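Local coordinates for Rep protein (Adeno-associated virus - 5, PDB 1M55) that probably nicks viral DNA at the replication origin as the endonuclease domain of a rolling-circle-type Rep protein that also recognises origin sequences, at residues D24-V27 and D28-G32; F63-E66 and W67-F70; K143-D146 and S147-P151; T167-D170 and E171-L174; L177-E180 and E181-R184. All coordinates share one frame; numbering follows the deposited sequence.

In the fold
All five contacts are local, joining neighbouring turns or caps of one chain at the periphery of an antiparallel sheet flanked by helices. Contact 1 lies on helix 24-32, about 25 Å, centre to centre, from contact 2 on helix 50-71, and Phe26, Trp29 and Val30 pack on that second helix. Contacts 3, 4 and 5 are successive neighbours: Tyr172 of contact 4 lies against Ile150 and Pro151 of contact 3, while Leu174 CG touches Glu181 CG of contact 5 at 3.8 Å. Glu82, His89 and His91 bind one zinc ion, probably at the nuclease centre, judging by the family; Gln73 and Glu95 hold another. The side chains of Asn68 (contact 2), Tyr149 (contact 3) and Asn168 (contact 4) come to about 8, 8 and 7 Å from a bound zinc.

Contact 1: D24-V27 and D28-G32; sequences DSFV and DWVTG
Val27 O takes two bonds from one residue: Thr31 OG1 donates to it over 2.7 Å and Thr31 N over 2.9 Å. The hydroxyl stands 37° out of the carbonyl plane, and the amide comes from the opposite face, so the oxygen is gripped from both. With its OG1 anti to the carbonyl carbon and beside the backbone N (chi1 -62°), Thr31 folds its hydroxyl back onto the preceding turn. The same oxygen of Thr31 lies alongside Val27 CG1, the two side chains pointing the same way.

These residues belong to helix 24-32, whose i to i+4 bonds are well exemplified by Val30 N donating to Phe26 O at 3.0 Å, almost straight. Asp28 N and Trp29 N make the corresponding bonds to Asp24 O and Ser25 O. On the inner side of the helix, Val30 CG1 sits over one face of the Phe26 ring, 4.1 Å from its centroid, in a CH-pi contact. The same methyl also lies above the Trp29 ring, toward its rim. Phe26 and Trp29 meet obliquely, CE1 of the former 4.0 Å from CZ3 of the latter, with their planes at 76°. Beyond this apolar cluster, Phe26 and Val30 both rest on Val55 of helix 50-71, while Trp29 leans on Thr54 and Arg58 of that helix.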
loop_
_atom_site.group_PDB
_atom_site.type_symbol
_atom_site.label_atom_id
_atom_site.label_comp_id
_atom_site.label_asym_id
_atom_site.label_seq_id
_atom_site.Cartn_x
_atom_site.Cartn_y
_atom_site.Cartn_z
ATOM N N ASP A 24 19.696 13.987 7.271
ATOM C CA ASP A 24 18.682 14.991 7.592
ATOM C C ASP A 24 17.652 15.184 6.492
ATOM O O ASP A 24 16.540 15.642 6.748
ATOM C CB ASP A 24 19.325 16.357 7.767
ATOM C CG ASP A 24 20.168 16.476 9.003
ATOM O OD1 ASP A 24 20.398 15.498 9.746
ATOM O OD2 ASP A 24 20.613 17.608 9.206
ATOM N N SER A 25 18.061 14.936 5.256
ATOM C CA SER A 25 17.174 15.130 4.116
ATOM C C SER A 25 15.866 14.341 4.209
ATOM O O SER A 25 14.838 14.779 3.690
ATOM C CB SER A 25 17.915 14.796 2.825
ATOM O OG SER A 25 18.189 13.411 2.752
ATOM N N PHE A 26 15.899 13.194 4.885
ATOM C CA PHE A 26 14.695 12.377 5.035
ATOM C C PHE A 26 13.674 13.110 5.905
ATOM O O PHE A 26 12.517 13.287 5.505
ATOM C CB PHE A 26 15.029 11.012 5.645
ATOM C CG PHE A 26 13.827 10.119 5.824
ATOM C CD1 PHE A 26 13.293 9.425 4.741
ATOM C CD2 PHE A 26 13.210 10.003 7.065
ATOM C CE1 PHE A 26 12.154 8.627 4.891
ATOM C CE2 PHE A 26 12.070 9.207 7.226
ATOM C CZ PHE A 26 11.544 8.521 6.134
ATOM N N VAL A 27 14.101 13.533 7.095
ATOM C CA VAL A 27 13.217 14.263 8.004
ATOM C C VAL A 27 12.714 15.549 7.339
ATOM O O VAL A 27 11.527 15.882 7.425
ATOM C CB VAL A 27 13.924 14.603 9.340
ATOM C CG1 VAL A 27 13.064 15.527 10.176
ATOM C CG2 VAL A 27 14.191 13.329 10.122
ATOM N N ASP A 28 13.604 16.247 6.637
ATOM C CA ASP A 28 13.228 17.485 5.960
ATOM C C ASP A 28 12.144 17.223 4.923
ATOM O O ASP A 28 11.173 17.980 4.827
ATOM C CB ASP A 28 14.445 18.137 5.299
ATOM C CG ASP A 28 15.460 18.651 6.314
ATOM O OD1 ASP A 28 15.112 18.778 7.511
ATOM O OD2 ASP A 28 16.609 18.930 5.911
ATOM N N TRP A 29 12.291 16.132 4.177
ATOM C CA TRP A 29 11.320 15.761 3.152
ATOM C C TRP A 29 9.945 15.438 3.743
ATOM O O TRP A 29 8.949 16.089 3.408
ATOM C CB TRP A 29 11.842 14.565 2.342
ATOM C CG TRP A 29 10.820 13.915 1.451
ATOM C CD1 TRP A 29 9.921 14.538 0.625
ATOM C CD2 TRP A 29 10.587 12.508 1.308
ATOM N NE1 TRP A 29 9.146 13.603 -0.018
ATOM C CE2 TRP A 29 9.531 12.351 0.382
ATOM C CE3 TRP A 29 11.166 11.365 1.874
ATOM C CZ2 TRP A 29 9.044 11.095 0.011
ATOM C CZ3 TRP A 29 10.680 10.116 1.506
ATOM C CH2 TRP A 29 9.628 9.993 0.581
ATOM N N VAL A 30 9.894 14.470 4.654
ATOM C CA VAL A 30 8.621 14.062 5.249
ATOM C C VAL A 30 7.949 15.143 6.078
ATOM O O VAL A 30 6.728 15.156 6.202
ATOM C CB VAL A 30 8.757 12.768 6.092
ATOM C CG1 VAL A 30 9.396 11.669 5.261
ATOM C CG2 VAL A 30 9.549 13.026 7.370
ATOM N N THR A 31 8.745 16.049 6.639
ATOM C CA THR A 31 8.216 17.139 7.453
ATOM C C THR A 31 7.657 18.275 6.590
ATOM O O THR A 31 6.698 18.936 6.986
ATOM C CB THR A 31 9.316 17.721 8.390
ATOM O OG1 THR A 31 9.759 16.707 9.300
ATOM C CG2 THR A 31 8.793 18.908 9.190
ATOM N N GLY A 32 8.235 18.477 5.408
ATOM C CA GLY A 32 7.801 19.564 4.543
ATOM C C GLY A 32 6.687 19.328 3.538
ATOM O O GLY A 32 6.204 20.278 2.919
#

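Contact 2: F63-E66 and W67-F70; sequences FLYE and WNKF
Glu66 and Lys69 meet in a salt bridge one turn apart, Lys69 NZ lying 2.8 Å from Glu66 OE2. The pair belongs to helix 50-71, which packs against strands of the central antiparallel sheet. The ammonium meets OE2 from above the carboxylate plane, 44° out of it. Two bends bring the charges together: Glu66 turns at chi2 (66°) and Lys69 at chi3, and the two chains then run side by side. Lys69 CE also lies over one face of the Phe70 ring, toward its rim, and thus the lysine both pairs with the acid and covers an aromatic neighbour.

On the inward side, Phe63 and Trp67 are side by side and point the same way. Their rings meet rim to rim with planes only 17° apart, neither overlying the other, and Phe63 CE2 approaches Trp67 CE3 to 3.7 Å. The helix backbone sets this spacing through Trp67 N, which donates to Phe63 O at 2.9 Å; Asn68 N donates similarly to Leu64 O.

In the next shell, Phe63 and Trp67 both press on Val94 of strand 88-95, and Val7 and Tyr5 of strand 3-10 back them respectively. Helix 101-118 supplies Ile111 against Phe63 and Leu104 against Trp67, while its Tyr107 stacks with Phe70. At the last turn, the backbone bond from Phe70 N to Glu66 O is weak, and Phe70 CD1 comes within 3.3 Å of that same carbonyl oxygen.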
loop_
_atom_site.group_PDB
_atom_site.type_symbol
_atom_site.label_atom_id
_atom_site.label_comp_id
_atom_site.label_asym_id
_atom_site.label_seq_id
_atom_site.Cartn_x
_atom_site.Cartn_y
_atom_site.Cartn_z
ATOM N N PHE A 63 7.184 1.235 -5.933
ATOM C CA PHE A 63 6.802 -0.171 -5.980
ATOM C C PHE A 63 6.088 -0.463 -7.297
ATOM O O PHE A 63 6.462 -1.386 -8.022
ATOM C CB PHE A 63 5.871 -0.495 -4.799
ATOM C CG PHE A 63 5.488 -1.952 -4.695
ATOM C CD1 PHE A 63 6.052 -2.759 -3.713
ATOM C CD2 PHE A 63 4.558 -2.513 -5.568
ATOM C CE1 PHE A 63 5.698 -4.107 -3.605
ATOM C CE2 PHE A 63 4.198 -3.856 -5.468
ATOM C CZ PHE A 63 4.771 -4.653 -4.483
ATOM N N LEU A 64 5.065 0.328 -7.605
ATOM C CA LEU A 64 4.286 0.127 -8.823
ATOM C C LEU A 64 5.085 0.269 -10.107
ATOM O O LEU A 64 4.910 -0.520 -11.033
ATOM C CB LEU A 64 3.069 1.058 -8.849
ATOM C CG LEU A 64 2.024 0.757 -7.766
ATOM C CD1 LEU A 64 0.973 1.855 -7.722
ATOM C CD2 LEU A 64 1.389 -0.605 -8.007
ATOM N N TYR A 65 5.968 1.261 -10.164
ATOM C CA TYR A 65 6.776 1.477 -11.360
ATOM C C TYR A 65 7.711 0.293 -11.583
ATOM O O TYR A 65 7.875 -0.176 -12.713
ATOM C CB TYR A 65 7.553 2.798 -11.261
ATOM C CG TYR A 65 6.659 4.025 -11.136
ATOM C CD1 TYR A 65 7.187 5.268 -10.774
ATOM C CD2 TYR A 65 5.276 3.929 -11.322
ATOM C CE1 TYR A 65 6.356 6.377 -10.595
ATOM C CE2 TYR A 65 4.439 5.031 -11.140
ATOM C CZ TYR A 65 4.986 6.247 -10.776
ATOM O OH TYR A 65 4.152 7.325 -10.572
ATOM N N GLU A 66 8.275 -0.229 -10.498
ATOM C CA GLU A 66 9.175 -1.372 -10.585
ATOM C C GLU A 66 8.360 -2.607 -10.991
ATOM O O GLU A 66 8.808 -3.420 -11.801
ATOM C CB GLU A 66 9.877 -1.591 -9.244
ATOM C CG GLU A 66 11.219 -2.311 -9.329
ATOM C CD GLU A 66 12.301 -1.520 -10.064
ATOM O OE1 GLU A 66 12.151 -0.291 -10.277
ATOM O OE2 GLU A 66 13.322 -2.140 -10.418
ATOM N N TRP A 67 7.146 -2.718 -10.463
ATOM C CA TRP A 67 6.266 -3.837 -10.802
ATOM C C TRP A 67 5.944 -3.787 -12.298
ATOM O O TRP A 67 5.989 -4.812 -12.982
ATOM C CB TRP A 67 4.969 -3.769 -9.993
ATOM C CG TRP A 67 4.063 -4.946 -10.205
ATOM C CD1 TRP A 67 3.234 -5.159 -11.266
ATOM C CD2 TRP A 67 3.884 -6.065 -9.323
ATOM N NE1 TRP A 67 2.549 -6.335 -11.101
ATOM C CE2 TRP A 67 2.926 -6.914 -9.919
ATOM C CE3 TRP A 67 4.437 -6.432 -8.087
ATOM C CZ2 TRP A 67 2.505 -8.111 -9.322
ATOM C CZ3 TRP A 67 4.016 -7.625 -7.490
ATOM C CH2 TRP A 67 3.058 -8.447 -8.113
ATOM N N ASN A 68 5.652 -2.587 -12.802
ATOM C CA ASN A 68 5.331 -2.400 -14.218
ATOM C C ASN A 68 6.491 -2.856 -15.098
ATOM O O ASN A 68 6.282 -3.319 -16.218
ATOM C CB ASN A 68 5.011 -0.928 -14.528
ATOM C CG ASN A 68 3.712 -0.436 -13.880
ATOM O OD1 ASN A 68 3.460 0.770 -13.842
ATOM N ND2 ASN A 68 2.889 -1.349 -13.382
ATOM N N LYS A 69 7.717 -2.702 -14.608
ATOM C CA LYS A 69 8.891 -3.132 -15.363
ATOM C C LYS A 69 8.805 -4.639 -15.611
ATOM O O LYS A 69 9.071 -5.114 -16.718
ATOM C CB LYS A 69 10.174 -2.809 -14.595
ATOM C CG LYS A 69 11.445 -3.251 -15.307
ATOM C CD LYS A 69 12.664 -3.087 -14.428
ATOM C CE LYS A 69 12.570 -3.976 -13.212
ATOM N NZ LYS A 69 13.855 -4.030 -12.474
ATOM N N PHE A 70 8.397 -5.377 -14.580
ATOM C CA PHE A 70 8.268 -6.831 -14.657
ATOM C C PHE A 70 7.019 -7.308 -15.402
ATOM O O PHE A 70 7.077 -8.283 -16.152
ATOM C CB PHE A 70 8.280 -7.443 -13.252
ATOM C CG PHE A 70 9.544 -7.187 -12.482
ATOM C CD1 PHE A 70 9.500 -6.561 -11.240
ATOM C CD2 PHE A 70 10.780 -7.583 -12.987
ATOM C CE1 PHE A 70 10.665 -6.332 -10.513
ATOM C CE2 PHE A 70 11.952 -7.357 -12.264
ATOM C CZ PHE A 70 11.891 -6.732 -11.025
#

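Contact 3: K143-D146 and S147-P151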
loop_
_atom_site.group_PDB
_atom_site.type_symbol
_atom_site.label_atom_id
_atom_site.label_comp_id
_atom_site.label_asym_id
_atom_site.label_seq_id
_atom_site.Cartn_x
_atom_site.Cartn_y
_atom_site.Cartn_z
ATOM N N LYS A 143 -0.516 -16.094 -1.907
ATOM C CA LYS A 143 -1.965 -15.958 -1.948
ATOM C C LYS A 143 -2.442 -15.129 -3.135
ATOM O O LYS A 143 -1.814 -14.140 -3.523
ATOM C CB LYS A 143 -2.468 -15.330 -0.644
ATOM C CG LYS A 143 -3.972 -15.429 -0.409
ATOM C CD LYS A 143 -4.367 -14.685 0.861
ATOM C CE LYS A 143 -5.790 -14.997 1.288
ATOM N NZ LYS A 143 -5.919 -16.400 1.773
ATOM N N VAL A 144 -3.539 -15.566 -3.734
ATOM C CA VAL A 144 -4.134 -14.854 -4.845
ATOM C C VAL A 144 -5.561 -14.574 -4.414
ATOM O O VAL A 144 -6.242 -15.458 -3.896
ATOM C CB VAL A 144 -4.120 -15.685 -6.154
ATOM C CG1 VAL A 144 -4.918 -14.974 -7.243
ATOM C CG2 VAL A 144 -2.685 -15.897 -6.625
ATOM N N VAL A 145 -5.986 -13.326 -4.563
ATOM C CA VAL A 145 -7.337 -12.927 -4.194
ATOM C C VAL A 145 -7.979 -12.248 -5.391
ATOM O O VAL A 145 -7.285 -11.842 -6.324
ATOM C CB VAL A 145 -7.334 -11.930 -3.001
ATOM C CG1 VAL A 145 -6.724 -12.574 -1.768
ATOM C CG2 VAL A 145 -6.581 -10.652 -3.368
ATOM N N ASP A 146 -9.303 -12.173 -5.402
ATOM C CA ASP A 146 -9.992 -11.501 -6.493
ATOM C C ASP A 146 -10.480 -10.137 -6.012
ATOM O O ASP A 146 -10.325 -9.797 -4.834
ATOM C CB ASP A 146 -11.146 -12.350 -7.040
ATOM C CG ASP A 146 -12.154 -12.726 -5.980
ATOM O OD1 ASP A 146 -12.603 -11.833 -5.233
ATOM O OD2 ASP A 146 -12.501 -13.921 -5.894
ATOM N N SER A 147 -11.114 -9.384 -6.908
ATOM C CA SER A 147 -11.615 -8.045 -6.601
ATOM C C SER A 147 -12.492 -7.942 -5.357
ATOM O O SER A 147 -12.476 -6.914 -4.675
ATOM C CB SER A 147 -12.378 -7.479 -7.802
ATOM O OG SER A 147 -11.605 -7.599 -8.985
ATOM N N GLY A 148 -13.255 -8.998 -5.075
ATOM C CA GLY A 148 -14.139 -9.009 -3.921
ATOM C C GLY A 148 -13.447 -8.744 -2.596
ATOM O O GLY A 148 -14.072 -8.254 -1.652
ATOM N N TYR A 149 -12.161 -9.070 -2.528
ATOM C CA TYR A 149 -11.354 -8.853 -1.328
ATOM C C TYR A 149 -11.343 -7.362 -0.959
ATOM O O TYR A 149 -11.267 -7.001 0.218
ATOM C CB TYR A 149 -9.930 -9.352 -1.591
ATOM C CG TYR A 149 -8.942 -9.198 -0.451
ATOM C CD1 TYR A 149 -8.867 -10.150 0.566
ATOM C CD2 TYR A 149 -8.018 -8.148 -0.443
ATOM C CE1 TYR A 149 -7.889 -10.070 1.562
ATOM C CE2 TYR A 149 -7.033 -8.058 0.549
ATOM C CZ TYR A 149 -6.976 -9.025 1.545
ATOM O OH TYR A 149 -6.000 -8.960 2.517
ATOM N N ILE A 150 -11.453 -6.494 -1.963
ATOM C CA ILE A 150 -11.449 -5.056 -1.717
ATOM C C ILE A 150 -12.667 -4.601 -0.897
ATOM O O ILE A 150 -12.496 -4.094 0.216
ATOM C CB ILE A 150 -11.275 -4.255 -3.041
ATOM C CG1 ILE A 150 -9.898 -4.569 -3.642
ATOM C CG2 ILE A 150 -11.435 -2.761 -2.794
ATOM C CD1 ILE A 150 -9.704 -4.088 -5.071
ATOM N N PRO A 151 -13.903 -4.795 -1.407
ATOM C CA PRO A 151 -15.064 -4.361 -0.614
ATOM C C PRO A 151 -15.283 -5.182 0.664
ATOM O O PRO A 151 -15.821 -4.677 1.653
ATOM C CB PRO A 151 -16.235 -4.519 -1.593
ATOM C CG PRO A 151 -15.787 -5.633 -2.488
ATOM C CD PRO A 151 -14.333 -5.281 -2.732
#
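A type I beta turn from Asp146 to Tyr149 carries the chain from the short strand 145-146 into helix 149-154. Tyr149 N closes the turn by donating to Asp146 O over 3.0 Å, approaching from above the carbonyl plane, 38° out of it. The carboxylate of the same aspartate adds a weak capping bond, Gly148 N to Asp146 OD1 at 2.9 Å. For this, Asp146 holds CG between its backbone N and carbonyl carbon (chi1 57°), a rotation that brings OD1 over the turn.

Val145 and Tyr149 furnish the apolar half of the contact. Their CB atoms are 3.9 Å apart, and Val145 CG1 lies over one face of the tyrosine ring, 4.0 Å above its plane and displaced toward the rim. Both side chains also touch Leu93 of strand 88-95, so the turn is seated on the sheet. At the far end of the ring, Tyr149 OH is hydrogen-bonded to Glu6 OE2.

Asp146 thus serves the turn with both backbone and side-chain oxygens, and its negative charge near the N-H groups at the helix start would probably stabilise that helix end and favour the ionised carboxylate.

Contact 4: T167-D170 and E171-L174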
loop_
_atom_site.group_PDB
_atom_site.type_symbol
_atom_site.label_atom_id
_atom_site.label_comp_id
_atom_site.label_asym_id
_atom_site.label_seq_id
_atom_site.Cartn_x
_atom_site.Cartn_y
_atom_site.Cartn_z
ATOM N N THR A 167 -5.989 3.862 -6.360
ATOM C CA THR A 167 -6.363 2.780 -7.260
ATOM C C THR A 167 -6.560 3.290 -8.676
ATOM O O THR A 167 -6.832 4.479 -8.886
ATOM C CB THR A 167 -7.679 2.093 -6.819
ATOM O OG1 THR A 167 -7.931 0.954 -7.650
ATOM C CG2 THR A 167 -8.855 3.052 -6.924
ATOM N N ASN A 168 -6.344 2.403 -9.642
ATOM C CA ASN A 168 -6.578 2.739 -11.038
ATOM C C ASN A 168 -7.728 1.861 -11.547
ATOM O O ASN A 168 -7.924 1.708 -12.753
ATOM C CB ASN A 168 -5.312 2.622 -11.906
ATOM C CG ASN A 168 -4.709 1.235 -11.906
ATOM O OD1 ASN A 168 -5.172 0.335 -11.205
ATOM N ND2 ASN A 168 -3.650 1.059 -12.684
ATOM N N LEU A 169 -8.475 1.279 -10.608
ATOM C CA LEU A 169 -9.642 0.462 -10.932
ATOM C C LEU A 169 -10.831 1.422 -10.892
ATOM O O LEU A 169 -11.170 1.957 -9.834
ATOM C CB LEU A 169 -9.837 -0.656 -9.898
ATOM C CG LEU A 169 -8.768 -1.753 -9.872
ATOM C CD1 LEU A 169 -8.894 -2.582 -8.606
ATOM C CD2 LEU A 169 -8.892 -2.629 -11.113
ATOM N N ASP A 170 -11.450 1.652 -12.047
ATOM C CA ASP A 170 -12.585 2.568 -12.160
ATOM C C ASP A 170 -13.684 2.324 -11.132
ATOM O O ASP A 170 -14.246 3.266 -10.573
ATOM C CB ASP A 170 -13.184 2.511 -13.571
ATOM C CG ASP A 170 -12.215 2.992 -14.647
ATOM O OD1 ASP A 170 -11.382 3.881 -14.366
ATOM O OD2 ASP A 170 -12.295 2.479 -15.785
ATOM N N GLU A 171 -13.972 1.058 -10.872
ATOM C CA GLU A 171 -15.009 0.688 -9.919
ATOM C C GLU A 171 -14.747 1.200 -8.502
ATOM O O GLU A 171 -15.693 1.482 -7.760
ATOM C CB GLU A 171 -15.155 -0.835 -9.900
ATOM C CG GLU A 171 -16.248 -1.374 -8.993
ATOM C CD GLU A 171 -16.315 -2.896 -8.990
ATOM O OE1 GLU A 171 -15.429 -3.549 -9.584
ATOM O OE2 GLU A 171 -17.258 -3.445 -8.387
ATOM N N TYR A 172 -13.476 1.371 -8.142
ATOM C CA TYR A 172 -13.119 1.809 -6.793
ATOM C C TYR A 172 -12.484 3.189 -6.668
ATOM O O TYR A 172 -12.132 3.607 -5.559
ATOM C CB TYR A 172 -12.206 0.766 -6.136
ATOM C CG TYR A 172 -12.845 -0.598 -6.045
ATOM C CD1 TYR A 172 -12.375 -1.669 -6.811
ATOM C CD2 TYR A 172 -13.957 -0.805 -5.233
ATOM C CE1 TYR A 172 -13.009 -2.913 -6.771
ATOM C CE2 TYR A 172 -14.595 -2.037 -5.187
ATOM C CZ TYR A 172 -14.122 -3.085 -5.956
ATOM O OH TYR A 172 -14.782 -4.292 -5.913
ATOM N N LYS A 173 -12.363 3.906 -7.781
ATOM C CA LYS A 173 -11.755 5.236 -7.761
ATOM C C LYS A 173 -12.404 6.193 -6.767
ATOM O O LYS A 173 -11.712 6.891 -6.024
ATOM C CB LYS A 173 -11.753 5.857 -9.162
ATOM C CG LYS A 173 -10.675 5.312 -10.085
ATOM C CD LYS A 173 -10.725 5.993 -11.443
ATOM C CE LYS A 173 -9.519 5.629 -12.295
ATOM N NZ LYS A 173 -8.248 6.116 -11.683
ATOM N N LEU A 174 -13.732 6.222 -6.738
ATOM C CA LEU A 174 -14.433 7.108 -5.818
ATOM C C LEU A 174 -14.330 6.615 -4.372
ATOM O O LEU A 174 -14.132 7.408 -3.453
ATOM C CB LEU A 174 -15.897 7.254 -6.238
ATOM C CG LEU A 174 -16.809 8.083 -5.334
ATOM C CD1 LEU A 174 -16.260 9.498 -5.136
ATOM C CD2 LEU A 174 -18.199 8.119 -5.951
HETATM O O HOH W 1 -15.504 5.087 -8.907
#
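Lys173 runs beside Asp170 without forming a salt bridge: Asp170 OD1 meets the methylene Lys173 CE at 3.3 Å, whereas its distance to Lys173 NZ is 4.7 Å. The bend at the last torsion of the lysine (chi4 -64°) turns the ammonium aside, and NZ ends 3.5 Å from Thr167 O.

Leu169 O receives Tyr172 N at 2.9 Å, the donor standing 48° above the carbonyl plane. A weak bond joins Lys173 N to Asp170 O, which also accepts from a water at 2.8 Å; that water in turn accepts from Leu174 N, bridging the two backbone groups. This stretch lies in the connection from strand 162-167 to helix 179-191, and opens with an ST turn in which Thr167 OG1 accepts from Leu169 N at 3.0 Å. The hydroxyl of Thr167 is additionally bonded to Phe77 O, tying the turn to strand 77-83.

Leu169 and Tyr172 lie side by side, with Leu169 CD1 at the edge of the ring, 4.0 Å from Tyr172 CD1. Glu171 CG sits above the centre of one ring face, and Thr167 CG2 packs against Tyr172 CB at 4.1 Å. Ile150 of helix 149-154 touches both Leu169 and Tyr172.

Contact 5: L177-E180 and E181-R184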
loop_
_atom_site.group_PDB
_atom_site.type_symbol
_atom_site.label_atom_id
_atom_site.label_comp_id
_atom_site.label_asym_id
_atom_site.label_seq_id
_atom_site.Cartn_x
_atom_site.Cartn_y
_atom_site.Cartn_z
ATOM N N LEU A 177 -11.053 7.377 -1.354
ATOM C CA LEU A 177 -10.994 8.398 -0.314
ATOM C C LEU A 177 -12.365 8.888 0.140
ATOM O O LEU A 177 -12.485 9.986 0.702
ATOM C CB LEU A 177 -10.155 9.585 -0.796
ATOM C CG LEU A 177 -8.718 9.284 -1.231
ATOM C CD1 LEU A 177 -8.056 10.561 -1.711
ATOM C CD2 LEU A 177 -7.933 8.683 -0.080
ATOM N N ASN A 178 -13.394 8.075 -0.078
ATOM C CA ASN A 178 -14.740 8.465 0.314
ATOM C C ASN A 178 -15.431 7.381 1.133
ATOM O O ASN A 178 -15.728 6.293 0.635
ATOM C CB ASN A 178 -15.579 8.835 -0.910
ATOM C CG ASN A 178 -16.876 9.525 -0.534
ATOM O OD1 ASN A 178 -17.837 8.879 -0.116
ATOM N ND2 ASN A 178 -16.899 10.846 -0.654
ATOM N N LEU A 179 -15.660 7.702 2.403
ATOM C CA LEU A 179 -16.307 6.814 3.368
ATOM C C LEU A 179 -17.753 6.480 3.006
ATOM O O LEU A 179 -18.203 5.351 3.193
ATOM C CB LEU A 179 -16.249 7.447 4.759
ATOM C CG LEU A 179 -14.840 7.625 5.335
ATOM C CD1 LEU A 179 -14.852 8.653 6.447
ATOM C CD2 LEU A 179 -14.304 6.285 5.828
ATOM N N GLU A 180 -18.475 7.454 2.464
ATOM C CA GLU A 180 -19.866 7.238 2.082
ATOM C C GLU A 180 -19.933 6.217 0.940
ATOM O O GLU A 180 -20.761 5.300 0.957
ATOM C CB GLU A 180 -20.501 8.566 1.671
ATOM C CG GLU A 180 -22.012 8.562 1.692
ATOM C CD GLU A 180 -22.590 8.304 3.073
ATOM O OE1 GLU A 180 -22.159 8.957 4.049
ATOM O OE2 GLU A 180 -23.489 7.452 3.180
ATOM N N GLU A 181 -19.031 6.354 -0.030
ATOM C CA GLU A 181 -18.976 5.429 -1.157
ATOM C C GLU A 181 -18.550 4.036 -0.664
ATOM O O GLU A 181 -19.067 3.020 -1.136
ATOM C CB GLU A 181 -18.017 5.954 -2.237
ATOM C CG GLU A 181 -17.766 5.000 -3.409
ATOM C CD GLU A 181 -18.971 4.776 -4.316
ATOM O OE1 GLU A 181 -20.073 5.283 -4.020
ATOM O OE2 GLU A 181 -18.809 4.083 -5.340
ATOM N N ARG A 182 -17.611 3.990 0.280
ATOM C CA ARG A 182 -17.164 2.714 0.840
ATOM C C ARG A 182 -18.355 2.025 1.501
ATOM O O ARG A 182 -18.576 0.831 1.307
ATOM C CB ARG A 182 -16.047 2.931 1.861
ATOM C CG ARG A 182 -14.706 3.264 1.224
ATOM C CD ARG A 182 -13.672 3.738 2.236
ATOM N NE ARG A 182 -12.363 3.891 1.603
ATOM C CZ ARG A 182 -11.327 3.085 1.817
ATOM N NH1 ARG A 182 -11.429 2.067 2.666
ATOM N NH2 ARG A 182 -10.204 3.258 1.134
ATOM N N LYS A 183 -19.141 2.803 2.239
ATOM C CA LYS A 183 -20.332 2.306 2.919
ATOM C C LYS A 183 -21.297 1.702 1.890
ATOM O O LYS A 183 -21.848 0.621 2.100
ATOM C CB LYS A 183 -20.989 3.463 3.679
ATOM C CG LYS A 183 -22.148 3.092 4.582
ATOM C CD LYS A 183 -22.641 4.319 5.341
ATOM C CE LYS A 183 -23.863 3.996 6.187
ATOM N NZ LYS A 183 -24.389 5.196 6.902
ATOM N N ARG A 184 -21.456 2.371 0.750
ATOM C CA ARG A 184 -22.342 1.875 -0.302
ATOM C C ARG A 184 -21.855 0.532 -0.861
ATOM O O ARG A 184 -22.637 -0.415 -1.011
ATOM C CB ARG A 184 -22.460 2.890 -1.446
ATOM C CG ARG A 184 -23.432 2.460 -2.545
ATOM C CD ARG A 184 -23.470 3.438 -3.714
ATOM N NE ARG A 184 -22.284 3.359 -4.569
ATOM C CZ ARG A 184 -22.088 2.437 -5.510
ATOM N NH1 ARG A 184 -22.994 1.495 -5.732
ATOM N NH2 ARG A 184 -20.986 2.466 -6.247
HETATM O O HOH W 2 -25.620 6.942 4.691
#
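The backbone enters a helical course after Asn178, with Arg182 N, Lys183 N and Arg184 N donating to Asn178 O, Leu179 O and Glu180 O at 3.0, 2.9 and 3.0 Å. Asn178 also uses its side chain: OD1 accepts from Glu181 N at 2.8 Å, in the carbonyl plane and on a lone pair. Asn178 CG lies anti to its own backbone N (chi1 -168°), which swings the amide oxygen over the first turn.

Glu181 and Arg184 form a side-on, two-pronged salt bridge. Arg184 NE donates to Glu181 OE1 at 3.0 Å, nearly straight at 174°, while NH2 reaches OE2 at 2.9 Å; the two bonds should restrain rotation of both groups. Glu180 and Lys183 run alongside each other more loosely, and a water links them, donating to Glu180 OE2 and accepting from Lys183 NZ.

The alkyl chain of Arg182 extends past Asn178 O, with CG 3.3 Å from that oxygen. Its guanidinium group is held by Ala175 O, Ala176 O, Gln80 OE1 and Leu155 O, fastening the helix start to the rest of the domain. Asn178, with its side chain accepting from Glu181 N, is the N-cap that opens helix 179-191.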